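Local coordinates for uncharacterized protein (Bacteroides eggerthii DSM 20697, PDB 4ECO) that is of unknown function but is built as a leucine-rich repeat solenoid, a fold that commonly serves to bind other proteins, at residues 154-157 / 162-165; 148-153 / 334-339; 225-230 / 237-242. All blocks are in the same frame, centred on the assembly; numbering follows the deposited sequence. Where two conformers were deposited one is given.

Contact 1: residues 154-157 / 162-165; sequences PRED and IKDC
Charge and hydrogen bonding both centre on the ammonium of Lys-163, which reaches from helix 160-168 to Glu-156 in the 3-10 turn just ahead of it. NZ forms a salt bridge with OE2 of Glu-156 at 3.1 Å, a contact that counts only as a weak hydrogen bond. The stronger bond goes to the backbone of the same residue: Lys-163 NZ lies 2.7 Å from Glu-156 O, in the carbonyl plane and on a lone pair, with a C=O...N angle of 141°. One glutamate therefore holds the lysine twice, through main chain and side chain. A water joins the other carboxylate oxygen to the ammonium, donating to Glu-156 OE1 at 2.8 Å and accepting only weakly from Lys-163 NZ.

The bond from CA to CB of Glu-156 leads away from the helix, yet a bend at chi2 (54°) folds the carboxylate back over its own residue and brings OE2 to the lysine. Lys-163 starts toward the turn, and its kink at chi3 (-68°) turns the ammonium onto the carbonyl.

The two segments belong to a long insertion between the parallel repeat strands 109-111 and 210-214, which runs across the concave side of the leucine-rich repeat solenoid. Asp-157 hydrogen-bonds to Asn-439 and Asn-463 there, while Pro-154 rests on strand 404-408 and Ile-162 on strand 492-494.

The methylenes of Lys-163 run over the turn's carbonyl oxygens, CD lying 3.6 Å from Glu-156 O and 3.9 Å from Arg-155 O. Its apolar neighbours are Phe-158 and Ile-175.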
# COMPACT_ATOMS: atom_id res chain seq x y z
N PRO A 154 7.76 -4.70 -0.52
CA PRO A 154 7.78 -6.05 -1.12
C PRO A 154 8.98 -6.89 -0.64
O PRO A 154 8.93 -8.11 -0.78
CB PRO A 154 7.83 -5.77 -2.62
CG PRO A 154 7.28 -4.37 -2.78
CD PRO A 154 7.79 -3.65 -1.57
N ARG A 155 10.03 -6.26 -0.02
CA ARG A 155 11.20 -7.00 0.49
C ARG A 155 10.82 -7.84 1.74
O ARG A 155 11.54 -8.74 2.12
CB ARG A 155 12.37 -6.07 0.79
CG ARG A 155 12.80 -5.26 -0.42
CD ARG A 155 13.91 -4.29 -0.10
NE ARG A 155 13.53 -3.46 1.04
CZ ARG A 155 14.38 -2.77 1.78
NH1 ARG A 155 15.68 -2.80 1.51
NH2 ARG A 155 13.94 -2.07 2.82
N GLU A 156 9.64 -7.59 2.32
CA GLU A 156 9.07 -8.30 3.46
C GLU A 156 9.04 -9.83 3.22
O GLU A 156 9.25 -10.62 4.14
CB GLU A 156 7.64 -7.75 3.73
CG GLU A 156 6.91 -8.33 4.93
CD GLU A 156 7.62 -8.28 6.27
OE1 GLU A 156 8.29 -7.27 6.57
OE2 GLU A 156 7.46 -9.26 7.05
N ASP A 157 8.82 -10.22 1.97
CA ASP A 157 8.72 -11.61 1.54
C ASP A 157 10.06 -12.32 1.51
O ASP A 157 10.08 -13.54 1.26
CB ASP A 157 8.05 -11.72 0.18
CG ASP A 157 6.56 -11.52 0.27
OD1 ASP A 157 5.98 -11.94 1.29
OD2 ASP A 157 5.98 -10.97 -0.69
N ILE A 162 17.78 -13.61 4.93
CA ILE A 162 18.08 -12.56 3.96
C ILE A 162 17.76 -11.18 4.56
O ILE A 162 18.62 -10.29 4.48
CB ILE A 162 17.38 -12.84 2.61
CG1 ILE A 162 18.16 -13.97 1.92
CG2 ILE A 162 17.34 -11.60 1.72
CD1 ILE A 162 17.59 -14.50 0.82
N LYS A 163 16.60 -11.03 5.25
CA LYS A 163 16.21 -9.77 5.90
C LYS A 163 17.24 -9.39 6.98
O LYS A 163 17.66 -8.23 7.00
CB LYS A 163 14.78 -9.82 6.47
CG LYS A 163 13.68 -9.88 5.38
CD LYS A 163 12.25 -9.62 5.87
CE LYS A 163 11.68 -10.68 6.77
NZ LYS A 163 10.19 -10.69 6.72
N ASP A 164 17.73 -10.35 7.81
CA ASP A 164 18.75 -10.07 8.82
C ASP A 164 20.02 -9.48 8.17
O ASP A 164 20.52 -8.46 8.66
CB ASP A 164 19.11 -11.31 9.65
CG ASP A 164 18.02 -11.87 10.56
OD1 ASP A 164 17.01 -11.16 10.81
OD2 ASP A 164 18.13 -13.05 10.98
N CYS A 165 20.50 -10.08 7.05
CA CYS A 165 21.69 -9.61 6.33
C CYS A 165 21.49 -8.20 5.76
O CYS A 165 22.43 -7.39 5.82
CB CYS A 165 22.09 -10.59 5.23
SG CYS A 165 22.61 -12.21 5.84
O HOH W 1 10.38 -7.79 8.37

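Contact 2: residues 148-153 / 334-339; sequences TFVDYD and MLECLY
Val-150 packs on Leu-338 and the aliphatic part of Glu-336 in a buried, essentially apolar contact near the centre of the chain, where the end of helix 144-149 and the residues after it meet the repeat strand 334-336 and the loop that follows. The valine points toward the strand and uses both methyls. CG1, anti to the backbone N (chi1 -171°), lies 3.8 Å from Leu-338 CD1 and almost as near Glu-336 CB. CG2 sits 3.8 Å from Glu-336 CG, and it too approaches the leucine methyl. Leu-338 makes its contact through that one branch: CD1 also comes within 3.6 Å of the backbone oxygen Phe-149 O.

The segment 334-339 has the alternation of a leucine-rich repeat. Leu-335 and Cys-337 occupy the second and third hydrophobic positions of an LxxLxLxxN pattern whose asparagine, Asn-340, bonds to Cys-337 O, while Glu-336 and Leu-338 emerge on the concave side. Leu-335 turns the other way, onto Ile-310 and Phe-349. Through the valine the insertion rests on residues at the variable positions of the repeat, and it reaches the next strand at Asn-359.

Although buried, the carboxylate of Glu-336 has partners on both oxygens. OE1 accepts from Leu-338 N at 3.0 Å, with the donor nearly along the C-O axis; OE2 accepts from Gly-313 N of the preceding repeat. Chi1 (80°) sets CG between the backbone N and the carbonyl carbon, and the bend at chi2 (77°) turns the carboxylate back to Leu-338 N, while CB and CG face the valine. Tyr-145 of helix 144-149 touches both Val-150 and Glu-336.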
# COMPACT_ATOMS: atom_id res chain seq x y z
N THR A 148 -1.72 4.02 5.51
CA THR A 148 -2.52 3.14 6.39
C THR A 148 -2.94 1.83 5.73
O THR A 148 -2.85 0.78 6.39
CB THR A 148 -3.78 3.86 6.89
OG1 THR A 148 -3.40 5.14 7.36
CG2 THR A 148 -4.49 3.11 8.04
N PHE A 149 -3.45 1.89 4.48
CA PHE A 149 -4.01 0.71 3.84
C PHE A 149 -3.33 0.24 2.56
O PHE A 149 -3.72 -0.84 2.07
CB PHE A 149 -5.48 1.00 3.48
CG PHE A 149 -6.36 1.38 4.64
CD1 PHE A 149 -6.84 0.40 5.51
CD2 PHE A 149 -6.72 2.70 4.86
CE1 PHE A 149 -7.67 0.75 6.58
CE2 PHE A 149 -7.56 3.05 5.91
CZ PHE A 149 -8.02 2.06 6.77
N VAL A 150 -2.37 1.01 1.99
CA VAL A 150 -1.83 0.65 0.68
C VAL A 150 -0.30 0.37 0.71
O VAL A 150 0.14 -0.65 0.14
CB VAL A 150 -2.17 1.75 -0.38
CG1 VAL A 150 -1.83 1.29 -1.78
CG2 VAL A 150 -3.63 2.18 -0.30
N ASP A 151 0.48 1.27 1.30
CA ASP A 151 1.95 1.13 1.35
C ASP A 151 2.37 -0.14 2.04
O ASP A 151 1.81 -0.50 3.08
CB ASP A 151 2.60 2.31 2.06
CG ASP A 151 2.73 3.55 1.22
OD1 ASP A 151 2.65 3.43 -0.05
OD2 ASP A 151 2.95 4.64 1.80
N TYR A 152 3.36 -0.81 1.42
CA TYR A 152 3.95 -2.08 1.84
C TYR A 152 5.36 -2.24 1.23
O TYR A 152 5.57 -1.81 0.08
CB TYR A 152 3.00 -3.21 1.40
CG TYR A 152 3.31 -4.63 1.85
CD1 TYR A 152 3.05 -5.04 3.15
CD2 TYR A 152 3.67 -5.60 0.92
CE1 TYR A 152 3.26 -6.36 3.55
CE2 TYR A 152 3.88 -6.93 1.31
CZ TYR A 152 3.65 -7.30 2.62
OH TYR A 152 3.85 -8.61 2.98
N ASP A 153 6.31 -2.86 1.97
CA ASP A 153 7.64 -3.12 1.43
C ASP A 153 7.66 -4.56 0.83
O ASP A 153 7.60 -5.53 1.59
CB ASP A 153 8.73 -2.92 2.48
CG ASP A 153 10.17 -2.98 1.98
OD1 ASP A 153 10.38 -3.11 0.73
OD2 ASP A 153 11.10 -2.88 2.82
N MSE A 334 -1.68 9.02 -8.81
CA MSE A 334 -1.81 7.92 -7.83
C MSE A 334 -3.08 7.13 -8.08
O MSE A 334 -4.18 7.70 -8.18
CB MSE A 334 -1.80 8.44 -6.40
CG MSE A 334 -0.44 8.92 -5.92
SE MSE A 334 -0.52 9.71 -4.13
CE MSE A 334 -1.12 8.10 -3.09
N LEU A 335 -2.91 5.79 -8.22
CA LEU A 335 -4.03 4.88 -8.43
C LEU A 335 -3.84 3.63 -7.61
O LEU A 335 -2.75 3.02 -7.66
CB LEU A 335 -4.21 4.54 -9.91
CG LEU A 335 -5.32 3.57 -10.29
CD1 LEU A 335 -6.73 4.15 -9.95
CD2 LEU A 335 -5.21 3.20 -11.74
N GLU A 336 -4.88 3.26 -6.83
CA GLU A 336 -4.87 2.02 -6.05
C GLU A 336 -6.24 1.36 -6.27
O GLU A 336 -7.28 2.04 -6.20
CB GLU A 336 -4.48 2.21 -4.55
CG GLU A 336 -5.53 2.71 -3.56
CD GLU A 336 -6.59 1.73 -3.08
OE1 GLU A 336 -6.40 0.51 -3.24
OE2 GLU A 336 -7.62 2.19 -2.54
N CYS A 337 -6.22 0.05 -6.61
CA CYS A 337 -7.42 -0.78 -6.85
C CYS A 337 -7.33 -2.08 -6.06
O CYS A 337 -7.82 -3.12 -6.52
CB CYS A 337 -7.61 -1.06 -8.34
SG CYS A 337 -7.48 0.39 -9.40
N LEU A 338 -6.72 -2.04 -4.86
CA LEU A 338 -6.62 -3.20 -3.98
C LEU A 338 -7.98 -3.84 -3.76
O LEU A 338 -8.96 -3.13 -3.56
CB LEU A 338 -6.04 -2.79 -2.63
CG LEU A 338 -4.55 -2.56 -2.55
CD1 LEU A 338 -4.22 -1.67 -1.37
CD2 LEU A 338 -3.82 -3.86 -2.37
N TYR A 339 -8.04 -5.17 -3.82
CA TYR A 339 -9.22 -5.97 -3.54
C TYR A 339 -10.43 -5.51 -4.35
O TYR A 339 -11.43 -5.02 -3.80
CB TYR A 339 -9.56 -5.97 -2.04
CG TYR A 339 -8.39 -6.36 -1.16
CD1 TYR A 339 -8.08 -7.69 -0.92
CD2 TYR A 339 -7.60 -5.39 -0.55
CE1 TYR A 339 -7.02 -8.05 -0.09
CE2 TYR A 339 -6.54 -5.73 0.28
CZ TYR A 339 -6.25 -7.07 0.51
OH TYR A 339 -5.21 -7.41 1.34

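Contact 3: residues 225-230 / 237-242; sequences EAWENE and QYKTED
The indole of Trp-227 meets Tyr-238 with its six-membered ring and Lys-239 with its pyrrole side, both partners approaching obliquely. CH2 of the tryptophan touches Tyr-238 CB at 3.5 Å. Its neighbour CZ3 comes to the edge of the phenol ring, close to the ring plane, 4.1 Å from Tyr-238 CD2, so the two aromatic groups meet without stacking. Farther along the indole, Trp-227 NE1 is 3.6 Å from Lys-239 CG, and the CE methylene of the lysine lies almost as near.

From CG onward the lysine is fully extended, with chi2 to chi4 all close to 180°. That straight chain carries the ammonium past the indole to Glu-230, where NZ forms a salt bridge with Glu-230 OE1 at 3.3 Å and a bond of the same length to Glu-230 O. Both count only as weak hydrogen bonds, on an exposed margin beside the aromatic pair.

The 237-242 segment is shaped by a type I turn from Tyr-238 to Glu-241. Gln-237 O receives two bonds from Thr-240, one from N and one from OG1; the hydroxyl lies 2.7 Å away in the carbonyl plane. Opposing charges tie both segments to other parts of the same chain, Glu-228 to Arg-96 and Glu-241 to Arg-204, while Asp-99 accepts from the backbone of 228-229.

Loop 225-230 and helix 233-238 both lie in the connection between the parallel strands 210-214 and 253-257, the strand-to-strand excursion, here containing a short helix, by which a leucine-rich repeat returns to its next strand.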
# COMPACT_ATOMS: atom_id res chain seq x y z
N GLU A 225 -28.37 16.44 -3.20
CA GLU A 225 -29.23 16.59 -4.38
C GLU A 225 -30.39 17.56 -4.10
O GLU A 225 -30.78 18.35 -4.97
CB GLU A 225 -29.79 15.25 -4.84
CG GLU A 225 -28.81 14.40 -5.62
CD GLU A 225 -29.44 13.31 -6.46
OE1 GLU A 225 -30.68 13.37 -6.68
OE2 GLU A 225 -28.70 12.42 -6.93
N ALA A 226 -30.94 17.49 -2.88
CA ALA A 226 -32.12 18.25 -2.49
C ALA A 226 -31.97 18.96 -1.15
O ALA A 226 -31.04 18.69 -0.38
CB ALA A 226 -33.31 17.29 -2.41
N TRP A 227 -32.93 19.86 -0.87
CA TRP A 227 -32.99 20.53 0.41
C TRP A 227 -33.39 19.51 1.46
O TRP A 227 -34.15 18.58 1.16
CB TRP A 227 -33.97 21.70 0.38
CG TRP A 227 -33.72 22.72 -0.69
CD1 TRP A 227 -34.55 23.05 -1.72
CD2 TRP A 227 -32.59 23.60 -0.78
NE1 TRP A 227 -34.02 24.09 -2.45
CE2 TRP A 227 -32.80 24.43 -1.91
CE3 TRP A 227 -31.42 23.78 -0.02
CZ2 TRP A 227 -31.88 25.40 -2.30
CZ3 TRP A 227 -30.52 24.75 -0.41
CH2 TRP A 227 -30.74 25.54 -1.55
N GLU A 228 -32.86 19.65 2.68
CA GLU A 228 -33.21 18.75 3.76
C GLU A 228 -34.67 18.98 4.07
O GLU A 228 -35.44 18.03 4.21
CB GLU A 228 -32.29 18.98 4.96
CG GLU A 228 -32.44 17.96 6.07
CD GLU A 228 -33.62 18.17 7.00
OE1 GLU A 228 -33.89 19.33 7.40
OE2 GLU A 228 -34.26 17.15 7.35
N ASN A 229 -35.06 20.26 4.08
CA ASN A 229 -36.41 20.75 4.27
C ASN A 229 -36.56 22.04 3.45
O ASN A 229 -36.06 23.09 3.86
CB ASN A 229 -36.70 20.95 5.76
CG ASN A 229 -37.94 21.75 6.09
OD1 ASN A 229 -38.94 21.77 5.36
ND2 ASN A 229 -37.89 22.42 7.24
N GLU A 230 -37.23 21.95 2.29
CA GLU A 230 -37.43 23.08 1.38
C GLU A 230 -38.23 24.25 2.01
O GLU A 230 -38.19 25.35 1.45
CB GLU A 230 -38.11 22.64 0.08
CG GLU A 230 -39.49 22.02 0.25
CD GLU A 230 -40.24 21.82 -1.04
OE1 GLU A 230 -40.04 22.61 -2.00
OE2 GLU A 230 -41.09 20.89 -1.08
N GLN A 237 -34.24 31.00 1.53
CA GLN A 237 -33.31 32.07 1.19
C GLN A 237 -32.42 31.65 0.02
O GLN A 237 -32.38 32.37 -0.99
CB GLN A 237 -32.44 32.48 2.40
CG GLN A 237 -31.55 33.70 2.16
CD GLN A 237 -30.50 33.94 3.22
OE1 GLN A 237 -30.65 33.60 4.41
NE2 GLN A 237 -29.40 34.55 2.81
N TYR A 238 -31.73 30.48 0.15
CA TYR A 238 -30.76 29.90 -0.79
C TYR A 238 -31.40 29.50 -2.11
O TYR A 238 -30.70 29.41 -3.13
CB TYR A 238 -30.04 28.69 -0.19
CG TYR A 238 -29.40 28.87 1.18
CD1 TYR A 238 -29.23 30.13 1.74
CD2 TYR A 238 -28.97 27.77 1.91
CE1 TYR A 238 -28.69 30.29 3.02
CE2 TYR A 238 -28.43 27.91 3.19
CZ TYR A 238 -28.26 29.17 3.73
OH TYR A 238 -27.70 29.32 4.98
N LYS A 239 -32.75 29.29 -2.12
CA LYS A 239 -33.56 29.00 -3.31
C LYS A 239 -33.43 30.10 -4.35
O LYS A 239 -33.51 29.81 -5.55
CB LYS A 239 -35.05 28.82 -2.95
CG LYS A 239 -35.49 27.37 -2.85
CD LYS A 239 -36.93 27.24 -2.38
CE LYS A 239 -37.34 25.80 -2.19
NZ LYS A 239 -38.76 25.68 -1.76
N THR A 240 -33.22 31.34 -3.90
CA THR A 240 -33.12 32.54 -4.74
C THR A 240 -31.66 32.92 -5.01
O THR A 240 -31.40 33.97 -5.61
CB THR A 240 -33.87 33.73 -4.06
OG1 THR A 240 -33.17 34.12 -2.88
CG2 THR A 240 -35.32 33.42 -3.72
N GLU A 241 -30.71 32.07 -4.55
CA GLU A 241 -29.29 32.42 -4.64
C GLU A 241 -28.56 31.82 -5.85
O GLU A 241 -27.44 32.27 -6.10
CB GLU A 241 -28.56 32.02 -3.35
CG GLU A 241 -28.78 33.09 -2.29
CD GLU A 241 -28.10 32.92 -0.95
OE1 GLU A 241 -27.02 32.29 -0.90
OE2 GLU A 241 -28.63 33.49 0.03
N ASP A 242 -29.19 30.87 -6.61
CA ASP A 242 -28.59 30.24 -7.81
C ASP A 242 -27.20 29.66 -7.44
O ASP A 242 -26.14 30.14 -7.88
CB ASP A 242 -28.53 31.22 -9.02
CG ASP A 242 -27.92 30.67 -10.31
OD1 ASP A 242 -27.98 29.43 -10.51
OD2 ASP A 242 -27.40 31.47 -11.12

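Overall arrangement
Contacts 1 and 2 share one inserted run of chain: residues 148-153 lead directly into 154-157, and the centres of the two contacts are about 20 Å apart. Contact 2 places residues 148-153 of this run on the concave side of the solenoid, and contact 1 folds the run on itself farther along toward the C-terminal repeats. Contact 3 stands apart in the connection between strands 210-214 and 253-257, after the inserted run, its centre about 39 Å from that of contact 2 and about 58 Å from that of contact 1, on the opposite side of the chain's centre from contact 1. In sequence, contact 2 encloses both others. The sodium ion bound by Glu-117 and Ser-192 involves none of the three.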